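Local atomic coordinates of endoglucanase (Uncultured bacterium, PDB entry 3X17), a protein that probably cuts internal beta-1,4-glucosidic bonds of cellulose, as a family 9 endoglucanase with an (alpha/alpha)6-barrel fold. Residues D339-A344 with L382-Y387; F431-N436 with G510-P515; P504-G509 with N539-D544. One frame throughout, in Å; residues are numbered along the deposited sequence.

Contact 1: D339-A344 with L382-Y387. With CA (calcium ion), chain E.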
ATOM      1  N   ASP A 339       1.722  15.886  -9.206  1.00 34.32           N
ATOM      2  CA  ASP A 339       0.299  15.553  -9.386  1.00 34.09           C
ATOM      3  C   ASP A 339      -0.282  16.032 -10.723  1.00 34.95           C
ATOM      4  O   ASP A 339      -0.992  15.274 -11.396  1.00 33.66           O
ATOM      5  CB  ASP A 339      -0.514  16.103  -8.200  1.00 32.08           C
ATOM      6  CG  ASP A 339       0.155  15.808  -6.870  1.00 30.60           C
ATOM      7  OD1 ASP A 339      -0.006  14.685  -6.382  1.00 32.27           O
ATOM      8  OD2 ASP A 339       0.845  16.683  -6.301  1.00 32.22           O
ATOM      9  N   ARG A 340       0.034  17.268 -11.139  1.00 33.64           N
ATOM     10  CA  ARG A 340      -0.417  17.731 -12.471  1.00 31.93           C
ATOM     11  C   ARG A 340       0.188  16.925 -13.617  1.00 31.77           C
ATOM     12  O   ARG A 340      -0.505  16.578 -14.579  1.00 31.67           O
ATOM     13  CB  ARG A 340      -0.139  19.221 -12.705  1.00 31.72           C
ATOM     14  CG  ARG A 340      -0.838  20.159 -11.751  1.00 32.88           C
ATOM     15  CD  ARG A 340      -0.404  21.618 -12.016  1.00 34.61           C
ATOM     16  NE  ARG A 340      -0.944  22.547 -11.030  1.00 40.01           N
ATOM     17  CZ  ARG A 340      -1.778  23.550 -11.301  1.00 38.41           C
ATOM     18  NH1 ARG A 340      -2.192  23.773 -12.535  1.00 31.15           N
ATOM     19  NH2 ARG A 340      -2.202  24.331 -10.318  1.00 40.92           N
ATOM     20  N   PHE A 341       1.486  16.647 -13.539  1.00 32.63           N
ATOM     21  CA  PHE A 341       2.125  15.760 -14.525  1.00 33.07           C
ATOM     22  C   PHE A 341       1.304  14.469 -14.668  1.00 34.59           C
ATOM     23  O   PHE A 341       0.890  14.081 -15.781  1.00 34.06           O
ATOM     24  CB  PHE A 341       3.559  15.443 -14.073  1.00 34.40           C
ATOM     25  CG  PHE A 341       4.234  14.339 -14.862  1.00 38.68           C
ATOM     26  CD1 PHE A 341       4.835  14.611 -16.084  1.00 34.65           C
ATOM     27  CD2 PHE A 341       4.258  13.031 -14.380  1.00 35.63           C
ATOM     28  CE1 PHE A 341       5.498  13.619 -16.794  1.00 36.12           C
ATOM     29  CE2 PHE A 341       4.937  12.035 -15.075  1.00 39.01           C
ATOM     30  CZ  PHE A 341       5.509  12.327 -16.318  1.00 41.68           C
ATOM     31  N   TRP A 342       1.028  13.826 -13.529  1.00 34.25           N
ATOM     32  CA  TRP A 342       0.338  12.529 -13.539  1.00 31.30           C
ATOM     33  C   TRP A 342      -1.047  12.650 -14.164  1.00 30.97           C
ATOM     34  O   TRP A 342      -1.440  11.847 -14.997  1.00 30.81           O
ATOM     35  CB  TRP A 342       0.258  11.970 -12.125  1.00 30.16           C
ATOM     36  CG  TRP A 342      -0.573  10.731 -11.998  1.00 29.88           C
ATOM     37  CD1 TRP A 342      -0.600   9.668 -12.850  1.00 28.92           C
ATOM     38  CD2 TRP A 342      -1.341  10.349 -10.855  1.00 30.31           C
ATOM     39  NE1 TRP A 342      -1.411   8.675 -12.348  1.00 31.34           N
ATOM     40  CE2 TRP A 342      -1.878   9.069 -11.119  1.00 32.91           C
ATOM     41  CE3 TRP A 342      -1.699  11.003  -9.666  1.00 25.58           C
ATOM     42  CZ2 TRP A 342      -2.804   8.450 -10.262  1.00 30.89           C
ATOM     43  CZ3 TRP A 342      -2.640  10.402  -8.827  1.00 31.72           C
ATOM     44  CH2 TRP A 342      -3.158   9.123  -9.119  1.00 35.44           C
ATOM     45  N   ALA A 343      -1.771  13.695 -13.788  1.00 31.16           N
ATOM     46  CA  ALA A 343      -3.083  13.940 -14.372  1.00 31.95           C
ATOM     47  C   ALA A 343      -2.987  14.176 -15.879  1.00 31.24           C
ATOM     48  O   ALA A 343      -3.758  13.598 -16.650  1.00 31.59           O
ATOM     49  CB  ALA A 343      -3.785  15.124 -13.654  1.00 29.44           C
ATOM     50  N   ALA A 344      -2.045  15.023 -16.298  1.00 30.82           N
ATOM     51  CA  ALA A 344      -1.780  15.208 -17.740  1.00 32.61           C
ATOM     52  C   ALA A 344      -1.543  13.910 -18.514  1.00 30.77           C
ATOM     53  O   ALA A 344      -2.166  13.678 -19.548  1.00 33.67           O
ATOM     54  CB  ALA A 344      -0.636  16.216 -17.985  1.00 29.68           C
ATOM     55  N   LEU A 382       3.451   6.575 -11.567  1.00 30.17           N
ATOM     56  CA  LEU A 382       2.345   6.021 -12.349  1.00 33.72           C
ATOM     57  C   LEU A 382       2.225   6.734 -13.701  1.00 32.70           C
ATOM     58  O   LEU A 382       1.829   6.153 -14.714  1.00 33.18           O
ATOM     59  CB  LEU A 382       1.030   6.150 -11.583  1.00 31.43           C
ATOM     60  CG  LEU A 382       0.868   5.393 -10.250  1.00 37.08           C
ATOM     61  CD1 LEU A 382      -0.447   5.772  -9.529  1.00 37.26           C
ATOM     62  CD2 LEU A 382       0.934   3.872 -10.418  1.00 35.87           C
ATOM     63  N   GLY A 383       2.591   8.003 -13.723  1.00 32.57           N
ATOM     64  CA  GLY A 383       2.534   8.740 -14.970  1.00 31.52           C
ATOM     65  C   GLY A 383       3.676   8.296 -15.869  1.00 32.83           C
ATOM     66  O   GLY A 383       3.479   8.051 -17.058  1.00 32.15           O
ATOM     67  N   TYR A 384       4.879   8.225 -15.303  1.00 32.27           N
ATOM     68  CA  TYR A 384       6.030   7.695 -16.042  1.00 34.88           C
ATOM     69  C   TYR A 384       5.654   6.382 -16.710  1.00 33.63           C
ATOM     70  O   TYR A 384       5.826   6.220 -17.912  1.00 34.70           O
ATOM     71  CB  TYR A 384       7.197   7.436 -15.088  1.00 33.81           C
ATOM     72  CG  TYR A 384       8.077   8.630 -14.856  1.00 38.25           C
ATOM     73  CD1 TYR A 384       7.725   9.624 -13.940  1.00 40.50           C
ATOM     74  CD2 TYR A 384       9.322   8.710 -15.467  1.00 36.77           C
ATOM     75  CE1 TYR A 384       8.581  10.716 -13.693  1.00 37.70           C
ATOM     76  CE2 TYR A 384      10.176   9.761 -15.209  1.00 35.92           C
ATOM     77  CZ  TYR A 384       9.801  10.771 -14.350  1.00 37.50           C
ATOM     78  OH  TYR A 384      10.697  11.793 -14.114  1.00 29.52           O
ATOM     79  N   PHE A 385       5.094   5.463 -15.925  1.00 34.09           N
ATOM     80  CA  PHE A 385       4.841   4.106 -16.393  1.00 32.95           C
ATOM     81  C   PHE A 385       3.744   4.087 -17.441  1.00 32.97           C
ATOM     82  O   PHE A 385       3.828   3.338 -18.405  1.00 33.98           O
ATOM     83  CB  PHE A 385       4.480   3.182 -15.226  1.00 32.20           C
ATOM     84  CG  PHE A 385       4.481   1.707 -15.584  1.00 36.97           C
ATOM     85  CD1 PHE A 385       5.692   1.010 -15.757  1.00 28.37           C
ATOM     86  CD2 PHE A 385       3.286   1.031 -15.787  1.00 34.22           C
ATOM     87  CE1 PHE A 385       5.695  -0.322 -16.151  1.00 31.29           C
ATOM     88  CE2 PHE A 385       3.281  -0.317 -16.117  1.00 34.08           C
ATOM     89  CZ  PHE A 385       4.497  -1.002 -16.294  1.00 30.62           C
ATOM     90  N   ASP A 386       2.688   4.875 -17.226  1.00 32.91           N
ATOM     91  CA  ASP A 386       1.505   4.810 -18.086  1.00 30.68           C
ATOM     92  C   ASP A 386       1.778   5.500 -19.418  1.00 31.11           C
ATOM     93  O   ASP A 386       1.360   5.025 -20.476  1.00 31.63           O
ATOM     94  CB  ASP A 386       0.288   5.447 -17.410  1.00 29.15           C
ATOM     95  CG  ASP A 386      -0.399   4.495 -16.451  1.00 34.05           C
ATOM     96  OD1 ASP A 386       0.034   3.315 -16.387  1.00 39.23           O
ATOM     97  OD2 ASP A 386      -1.308   4.932 -15.707  1.00 33.74           O
ATOM     98  N   TYR A 387       2.512   6.600 -19.370  1.00 30.57           N
ATOM     99  CA  TYR A 387       3.036   7.203 -20.585  1.00 31.42           C
ATOM    100  C   TYR A 387       3.861   6.224 -21.472  1.00 33.98           C
ATOM    101  O   TYR A 387       3.535   6.018 -22.642  1.00 31.28           O
ATOM    102  CB  TYR A 387       3.894   8.415 -20.246  1.00 31.15           C
ATOM    103  CG  TYR A 387       4.307   9.215 -21.476  1.00 36.22           C
ATOM    104  CD1 TYR A 387       5.197   8.681 -22.416  1.00 37.00           C
ATOM    105  CD2 TYR A 387       3.869  10.525 -21.651  1.00 33.54           C
ATOM    106  CE1 TYR A 387       5.614   9.420 -23.520  1.00 32.70           C
ATOM    107  CE2 TYR A 387       4.287  11.283 -22.743  1.00 40.66           C
ATOM    108  CZ  TYR A 387       5.137  10.718 -23.691  1.00 40.55           C
ATOM    109  OH  TYR A 387       5.521  11.472 -24.793  1.00 39.70           O
TER
HETATM  110 CA    CA E 603       2.581  16.520  -4.883  1.00 33.60          CA
HETATM  111  O   HOH W   1       5.042  16.684  -4.551  1.00 30.43           O
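F341 and W342 pack helix 337-351 against L382, G383 and Y384 of helix 381-390, two helices of the (alpha/alpha)6 barrel. The short segments run nearly parallel, 24° apart, with axes 8.7 Å from each other at closest approach. The backbones draw nearest where W342 CA lies 4.6 Å from G383 CA. G383 has no side chain, and a CB there would run into F341 CE2 and crowd W342 CA. The contact is apolar and buried.

W342 and L382 lie side by side and point the same way. The indole has CG anti to the backbone N (chi1 173°), which carries the ring system along L382. W342 CZ2 meets L382 CD1 at 3.6 Å, and W342 NE1 passes L382 CB at 3.6 Å. An alanine at W342 would probably open a gap between L382 and helices 184-200 and 272-288, which the indole also touches.

The F341 and Y384 side chains cross at about a right angle, with ring planes 53° apart. F341 CE2 touches Y384 CD1 at 3.9 Å, and Y384 N lies at the edge of the F341 ring. The Y384 hydroxyl is held by P369 O.

One turn earlier, D339 OD2 binds a calcium ion at 2.2 Å. Water 1, D333, D335, D338 and V377 are further ligands, and D339 OD1 forms a salt bridge with K277. The metal ties the start of helix 337-351 to the loop leading into helix 381-390. Helix 354-366 separates these two near-parallel helices along the chain, as expected of alternate helices in an (alpha/alpha)6 barrel.

Contact 2: F431-N436 with G510-P515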
ATOM      1  N   PHE A 431      13.976   4.806   8.504  1.00 37.32           N
ATOM      2  CA  PHE A 431      12.649   4.228   8.764  1.00 37.88           C
ATOM      3  C   PHE A 431      11.666   5.297   9.218  1.00 38.39           C
ATOM      4  O   PHE A 431      11.781   5.824  10.312  1.00 38.30           O
ATOM      5  CB  PHE A 431      12.736   3.111   9.808  1.00 36.10           C
ATOM      6  CG  PHE A 431      13.339   1.839   9.279  1.00 35.22           C
ATOM      7  CD1 PHE A 431      14.721   1.726   9.116  1.00 32.70           C
ATOM      8  CD2 PHE A 431      12.532   0.827   8.797  1.00 28.54           C
ATOM      9  CE1 PHE A 431      15.292   0.579   8.559  1.00 31.39           C
ATOM     10  CE2 PHE A 431      13.091  -0.358   8.274  1.00 28.99           C
ATOM     11  CZ  PHE A 431      14.465  -0.489   8.171  1.00 26.22           C
ATOM     12  N   HIS A 432      10.714   5.622   8.357  1.00 39.25           N
ATOM     13  CA  HIS A 432       9.716   6.631   8.660  1.00 41.08           C
ATOM     14  C   HIS A 432       8.342   5.989   8.865  1.00 40.34           C
ATOM     15  O   HIS A 432       8.122   4.811   8.583  1.00 39.30           O
ATOM     16  CB  HIS A 432       9.630   7.675   7.532  1.00 39.95           C
ATOM     17  CG  HIS A 432      10.955   8.266   7.148  1.00 46.53           C
ATOM     18  ND1 HIS A 432      11.494   8.135   5.882  1.00 48.74           N
ATOM     19  CD2 HIS A 432      11.878   8.930   7.882  1.00 44.76           C
ATOM     20  CE1 HIS A 432      12.679   8.719   5.849  1.00 49.75           C
ATOM     21  NE2 HIS A 432      12.939   9.199   7.054  1.00 45.89           N
ATOM     22  N   TRP A 433       7.405   6.815   9.291  1.00 38.69           N
ATOM     23  CA  TRP A 433       6.010   6.430   9.428  1.00 37.47           C
ATOM     24  C   TRP A 433       5.505   5.871   8.091  1.00 34.73           C
ATOM     25  O   TRP A 433       5.525   6.567   7.106  1.00 36.19           O
ATOM     26  CB  TRP A 433       5.233   7.704   9.737  1.00 36.18           C
ATOM     27  CG  TRP A 433       3.890   7.524  10.307  1.00 34.44           C
ATOM     28  CD1 TRP A 433       3.062   6.456  10.158  1.00 37.34           C
ATOM     29  CD2 TRP A 433       3.144   8.518  11.012  1.00 37.42           C
ATOM     30  NE1 TRP A 433       1.851   6.706  10.778  1.00 41.87           N
ATOM     31  CE2 TRP A 433       1.890   7.964  11.320  1.00 37.99           C
ATOM     32  CE3 TRP A 433       3.417   9.834  11.402  1.00 45.44           C
ATOM     33  CZ2 TRP A 433       0.922   8.661  12.043  1.00 44.88           C
ATOM     34  CZ3 TRP A 433       2.454  10.526  12.130  1.00 51.55           C
ATOM     35  CH2 TRP A 433       1.212   9.945  12.412  1.00 47.74           C
ATOM     36  N   GLY A 434       5.070   4.618   8.063  1.00 33.44           N
ATOM     37  CA  GLY A 434       4.680   3.963   6.814  1.00 31.37           C
ATOM     38  C   GLY A 434       5.823   3.234   6.106  1.00 32.21           C
ATOM     39  O   GLY A 434       5.733   2.925   4.910  1.00 30.61           O
ATOM     40  N   SER A 435       6.884   2.911   6.839  1.00 29.98           N
ATOM     41  CA  SER A 435       7.991   2.191   6.246  1.00 31.89           C
ATOM     42  C   SER A 435       7.580   0.910   5.503  1.00 31.43           C
ATOM     43  O   SER A 435       8.135   0.599   4.462  1.00 31.24           O
ATOM     44  CB  SER A 435       9.084   1.909   7.279  1.00 31.32           C
ATOM     45  OG  SER A 435       8.672   0.864   8.131  1.00 36.81           O
ATOM     46  N   ASN A 436       6.617   0.167   6.036  1.00 31.19           N
ATOM     47  CA  ASN A 436       6.102  -0.984   5.312  1.00 32.64           C
ATOM     48  C   ASN A 436       5.560  -0.629   3.930  1.00 33.75           C
ATOM     49  O   ASN A 436       5.821  -1.311   2.939  1.00 34.49           O
ATOM     50  CB  ASN A 436       5.017  -1.668   6.129  1.00 32.01           C
ATOM     51  CG  ASN A 436       5.586  -2.429   7.313  1.00 36.46           C
ATOM     52  OD1 ASN A 436       6.800  -2.589   7.429  1.00 36.82           O
ATOM     53  ND2 ASN A 436       4.716  -2.900   8.193  1.00 38.47           N
ATOM     54  N   GLY A 510       4.348  -0.017  10.437  1.00 29.38           N
ATOM     55  CA  GLY A 510       5.609  -0.706  10.718  1.00 32.08           C
ATOM     56  C   GLY A 510       6.697   0.178  11.340  1.00 34.40           C
ATOM     57  O   GLY A 510       6.446   1.330  11.702  1.00 32.54           O
ATOM     58  N   PRO A 511       7.941  -0.332  11.362  1.00 34.34           N
ATOM     59  CA  PRO A 511       9.079   0.277  12.040  1.00 35.87           C
ATOM     60  C   PRO A 511       9.309   1.721  11.633  1.00 35.97           C
ATOM     61  O   PRO A 511       9.180   2.073  10.444  1.00 35.56           O
ATOM     62  CB  PRO A 511      10.273  -0.573  11.582  1.00 36.35           C
ATOM     63  CG  PRO A 511       9.716  -1.886  11.226  1.00 34.08           C
ATOM     64  CD  PRO A 511       8.220  -1.720  10.965  1.00 34.87           C
ATOM     65  N   ASN A 512       9.668   2.535  12.624  1.00 35.26           N
ATOM     66  CA  ASN A 512       9.727   3.985  12.478  1.00 34.44           C
ATOM     67  C   ASN A 512      10.814   4.497  13.411  1.00 36.26           C
ATOM     68  O   ASN A 512      10.812   4.189  14.615  1.00 34.31           O
ATOM     69  CB  ASN A 512       8.345   4.565  12.835  1.00 35.13           C
ATOM     70  CG  ASN A 512       8.273   6.083  12.716  1.00 35.26           C
ATOM     71  OD1 ASN A 512       9.284   6.763  12.547  1.00 36.41           O
ATOM     72  ND2 ASN A 512       7.067   6.625  12.883  1.00 31.86           N
ATOM     73  N   ASP A 513      11.795   5.197  12.840  1.00 37.43           N
ATOM     74  CA  ASP A 513      12.892   5.748  13.614  1.00 39.26           C
ATOM     75  C   ASP A 513      12.455   6.972  14.423  1.00 39.97           C
ATOM     76  O   ASP A 513      13.175   7.402  15.326  1.00 41.01           O
ATOM     77  CB  ASP A 513      14.054   6.146  12.682  1.00 40.59           C
ATOM     78  CG  ASP A 513      14.943   4.954  12.296  1.00 42.98           C
ATOM     79  OD1 ASP A 513      15.312   4.157  13.191  1.00 42.98           O
ATOM     80  OD2 ASP A 513      15.247   4.810  11.089  1.00 43.38           O
ATOM     81  N   HIS A 514      11.335   7.584  14.052  1.00 39.12           N
ATOM     82  CA  HIS A 514      10.980   8.894  14.600  1.00 40.35           C
ATOM     83  C   HIS A 514       9.660   8.847  15.339  1.00 41.41           C
ATOM     84  O   HIS A 514       8.631   9.237  14.793  1.00 42.65           O
ATOM     85  CB  HIS A 514      10.946   9.973  13.505  1.00 42.30           C
ATOM     86  CG  HIS A 514      12.224  10.082  12.728  1.00 48.76           C
ATOM     87  ND1 HIS A 514      12.376   9.530  11.474  1.00 55.45           N
ATOM     88  CD2 HIS A 514      13.452  10.525  13.092  1.00 53.81           C
ATOM     89  CE1 HIS A 514      13.626   9.686  11.071  1.00 58.21           C
ATOM     90  NE2 HIS A 514      14.307  10.265  12.044  1.00 57.62           N
ATOM     91  N   PRO A 515       9.687   8.391  16.595  1.00 42.01           N
ATOM     92  CA  PRO A 515       8.492   8.169  17.409  1.00 43.14           C
ATOM     93  C   PRO A 515       7.691   9.429  17.735  1.00 42.75           C
ATOM     94  O   PRO A 515       8.256  10.507  17.829  1.00 40.76           O
ATOM     95  CB  PRO A 515       9.052   7.585  18.715  1.00 45.21           C
ATOM     96  CG  PRO A 515      10.492   8.019  18.762  1.00 43.86           C
ATOM     97  CD  PRO A 515      10.929   8.098  17.329  1.00 43.45           C
TER
HETATM   98  O   HOH W   2       4.861   3.166  10.634  1.00 27.77           O
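F431 and D513 join two loops at the N-terminal end of helix 435-452 through a paired set of hydrogen bonds. D513 N donates to F431 O at 2.6 Å, almost straight at 171°. In return F431 N donates to D513 OD2 at 2.9 Å, on the anti side of the carboxylate and out of its plane. The same oxygen sits at the edge of the F431 ring, in its plane. The ring and carboxylate planes are nearly perpendicular, 87° apart. D513 OD1 accepts from G525 N, so both carboxylate oxygens are engaged. F431 CD2 also packs on P511 CB at 3.8 Å.

A further bond comes from S435 OG, which donates to a lone pair of P511 O at 2.7 Å. Its chi1 of 75° sets the hydroxyl between the backbone N and the carbonyl carbon, the crowded position. N436 lies against G510, where a CB would collide with N436 CG; N436 ND2 bonds V508 O. Water 2 bridges the loops, accepting from G434 N and donating to G510 O.

The H432 and H514 rings meet rim to rim, with H432 CD2 3.7 Å from H514 ND1. N512 ND2 reaches E537 O. N512 OD1 accepts from H514 N at 2.7 Å, the donor standing above the amide carbonyl plane; this is an Asx turn. N512 CG, 3.6 Å from W433 N, sets it against the type II turn H432 to S435, which leads through the N-cap residue G434 into a helix.

Contact 3: P504-G509 with N539-D544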
ATOM      1  N   PRO A 504      -9.423  -8.209   9.256  1.00 34.43           N
ATOM      2  CA  PRO A 504      -8.273  -8.872   8.653  1.00 33.48           C
ATOM      3  C   PRO A 504      -7.809  -8.175   7.361  1.00 32.84           C
ATOM      4  O   PRO A 504      -8.609  -7.506   6.690  1.00 33.21           O
ATOM      5  CB  PRO A 504      -8.797 -10.293   8.376  1.00 32.25           C
ATOM      6  CG  PRO A 504     -10.282 -10.114   8.153  1.00 33.39           C
ATOM      7  CD  PRO A 504     -10.700  -8.865   8.918  1.00 34.19           C
ATOM      8  N   GLY A 505      -6.523  -8.311   7.044  1.00 32.28           N
ATOM      9  CA  GLY A 505      -5.995  -7.942   5.741  1.00 30.98           C
ATOM     10  C   GLY A 505      -5.422  -6.530   5.718  1.00 32.02           C
ATOM     11  O   GLY A 505      -5.021  -6.027   4.648  1.00 30.84           O
ATOM     12  N   LEU A 506      -5.358  -5.882   6.886  1.00 31.43           N
ATOM     13  CA  LEU A 506      -4.826  -4.494   6.949  1.00 30.39           C
ATOM     14  C   LEU A 506      -3.335  -4.490   7.280  1.00 28.16           C
ATOM     15  O   LEU A 506      -2.912  -5.034   8.309  1.00 26.27           O
ATOM     16  CB  LEU A 506      -5.580  -3.652   7.989  1.00 30.52           C
ATOM     17  CG  LEU A 506      -7.092  -3.521   7.870  1.00 31.41           C
ATOM     18  CD1 LEU A 506      -7.659  -3.003   9.197  1.00 28.63           C
ATOM     19  CD2 LEU A 506      -7.438  -2.549   6.740  1.00 33.76           C
ATOM     20  N   LEU A 507      -2.555  -3.798   6.456  1.00 27.72           N
ATOM     21  CA  LEU A 507      -1.140  -3.609   6.726  1.00 29.41           C
ATOM     22  C   LEU A 507      -0.905  -2.407   7.665  1.00 30.24           C
ATOM     23  O   LEU A 507      -1.219  -1.264   7.306  1.00 28.77           O
ATOM     24  CB  LEU A 507      -0.399  -3.378   5.401  1.00 29.70           C
ATOM     25  CG  LEU A 507       1.087  -2.995   5.413  1.00 31.18           C
ATOM     26  CD1 LEU A 507       1.951  -4.106   6.032  1.00 24.55           C
ATOM     27  CD2 LEU A 507       1.558  -2.701   3.997  1.00 27.67           C
ATOM     28  N   VAL A 508      -0.212  -2.644   8.783  1.00 30.08           N
ATOM     29  CA  VAL A 508       0.202  -1.552   9.654  1.00 29.94           C
ATOM     30  C   VAL A 508       1.441  -0.862   9.133  1.00 30.85           C
ATOM     31  O   VAL A 508       2.199  -1.437   8.363  1.00 33.17           O
ATOM     32  CB  VAL A 508       0.398  -1.985  11.132  1.00 30.61           C
ATOM     33  CG1 VAL A 508      -0.921  -2.492  11.728  1.00 27.60           C
ATOM     34  CG2 VAL A 508       1.523  -3.027  11.287  1.00 27.90           C
ATOM     35  N   GLY A 509       1.601   0.408   9.495  1.00 32.43           N
ATOM     36  CA  GLY A 509       2.745   1.201   9.071  1.00 29.84           C
ATOM     37  C   GLY A 509       4.102   0.531   9.259  1.00 29.57           C
ATOM     38  O   GLY A 509       4.967   0.660   8.403  1.00 32.17           O
ATOM     39  N   ASN A 539       1.761   1.235  14.344  1.00 31.71           N
ATOM     40  CA  ASN A 539       0.846   0.099  14.395  1.00 32.30           C
ATOM     41  C   ASN A 539      -0.547   0.475  13.923  1.00 31.21           C
ATOM     42  O   ASN A 539      -1.562  -0.109  14.344  1.00 32.23           O
ATOM     43  CB  ASN A 539       0.784  -0.496  15.802  1.00 32.82           C
ATOM     44  CG  ASN A 539       0.329  -1.944  15.802  1.00 35.13           C
ATOM     45  OD1 ASN A 539       0.729  -2.748  14.936  1.00 33.96           O
ATOM     46  ND2 ASN A 539      -0.505  -2.297  16.770  1.00 27.55           N
ATOM     47  N   GLU A 540      -0.594   1.477  13.065  1.00 30.92           N
ATOM     48  CA  GLU A 540      -1.852   1.892  12.460  1.00 31.63           C
ATOM     49  C   GLU A 540      -1.856   1.527  10.963  1.00 31.63           C
ATOM     50  O   GLU A 540      -0.905   1.856  10.229  1.00 31.67           O
ATOM     51  CB  GLU A 540      -2.062   3.405  12.623  1.00 31.03           C
ATOM     52  CG  GLU A 540      -3.477   3.842  12.167  1.00 32.11           C
ATOM     53  CD  GLU A 540      -3.689   5.342  12.113  1.00 40.69           C
ATOM     54  OE1 GLU A 540      -2.695   6.102  12.064  1.00 45.42           O
ATOM     55  OE2 GLU A 540      -4.872   5.765  12.086  1.00 41.63           O
ATOM     56  N   PRO A 541      -2.948   0.913  10.499  1.00 31.02           N
ATOM     57  CA  PRO A 541      -3.132   0.659   9.075  1.00 31.71           C
ATOM     58  C   PRO A 541      -3.561   1.923   8.351  1.00 32.27           C
ATOM     59  O   PRO A 541      -3.936   2.892   9.003  1.00 35.87           O
ATOM     60  CB  PRO A 541      -4.253  -0.382   9.049  1.00 33.49           C
ATOM     61  CG  PRO A 541      -5.052  -0.088  10.265  1.00 33.11           C
ATOM     62  CD  PRO A 541      -4.081   0.432  11.305  1.00 30.99           C
ATOM     63  N   ALA A 542      -3.429   1.945   7.028  1.00 30.80           N
ATOM     64  CA  ALA A 542      -3.983   3.007   6.210  1.00 30.89           C
ATOM     65  C   ALA A 542      -4.270   2.491   4.802  1.00 31.72           C
ATOM     66  O   ALA A 542      -3.640   1.519   4.340  1.00 31.22           O
ATOM     67  CB  ALA A 542      -3.012   4.211   6.167  1.00 29.66           C
ATOM     68  N   ILE A 543      -5.206   3.145   4.115  1.00 31.09           N
ATOM     69  CA  ILE A 543      -5.602   2.724   2.779  1.00 31.04           C
ATOM     70  C   ILE A 543      -4.419   2.803   1.789  1.00 31.24           C
ATOM     71  O   ILE A 543      -4.322   1.986   0.870  1.00 29.37           O
ATOM     72  CB  ILE A 543      -6.815   3.529   2.230  1.00 29.95           C
ATOM     73  CG1 ILE A 543      -6.535   5.037   2.244  1.00 30.96           C
ATOM     74  CG2 ILE A 543      -8.094   3.169   3.003  1.00 30.70           C
ATOM     75  CD1 ILE A 543      -7.579   5.880   1.502  1.00 32.21           C
ATOM     76  N   ASP A 544      -3.558   3.813   1.938  1.00 29.13           N
ATOM     77  CA  ASP A 544      -2.421   3.929   1.017  1.00 28.66           C
ATOM     78  C   ASP A 544      -1.299   2.916   1.324  1.00 28.95           C
ATOM     79  O   ASP A 544      -0.409   2.710   0.507  1.00 30.16           O
ATOM     80  CB  ASP A 544      -1.900   5.372   0.921  1.00 28.80           C
ATOM     81  CG  ASP A 544      -1.288   5.863   2.218  1.00 31.50           C
ATOM     82  OD1 ASP A 544      -1.910   5.646   3.273  1.00 32.98           O
ATOM     83  OD2 ASP A 544      -0.185   6.467   2.187  1.00 33.09           O
TER
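V508 has CG1 anti to its carbonyl carbon (chi1 -62°), and N539 has CG anti to its backbone N (chi1 -157°); together these torsions bring the valine methyls to the asparagine amide oxygen. V508 CG1 lies 3.6 Å from N539 OD1, and V508 CG2 is at 3.7 Å from the same atom. These are packing contacts. The amide is held from elsewhere: OD1 bonds Y529 OH, and ND2 bonds D531.

P541 is the residue most covered by the other segment. Its CB rests on L506 CB at 3.7 Å, with the two side chains crossing obliquely. On the backbone, P541 CA makes a CA-H...O contact of 3.2 Å with L507 O.

The one conventional hydrogen bond between the segments runs from G509 N to E540 O, 3.0 Å long and bent to 148°. The donor stands well above the carbonyl plane. The E540 CB leaves the backbone away from 504-509, and OE2 accepts from G178 N.

L506 also touches helix 115-130, and L507 packs on helix 435-452. With Y529, D531 and N546, residues E540 and A542 fit the C-terminal signature of family 9, consistent with a place beside the substrate cleft, as in family 9 relatives.

From the N terminus, contact 1 comes first. It closes a loop of 37 residues, much of it helix, and ends before the others begin. Contacts 2 and 3 cross each other, since their segments alternate along the chain. Contact 2 closes 73 residues, about half helix, and ties the start of helix 435-452 to the long loop after helix 494-499. Contact 3 closes 29 residues without helix or strand, and ties an earlier part of that loop to the lead-in of helix 543-558. N436 joins the two: its ND2 lies 2.9 Å from V508 O, probably as a hydrogen bond. Contact 1 stands apart, its nearest atoms about 10 Å from contact 3.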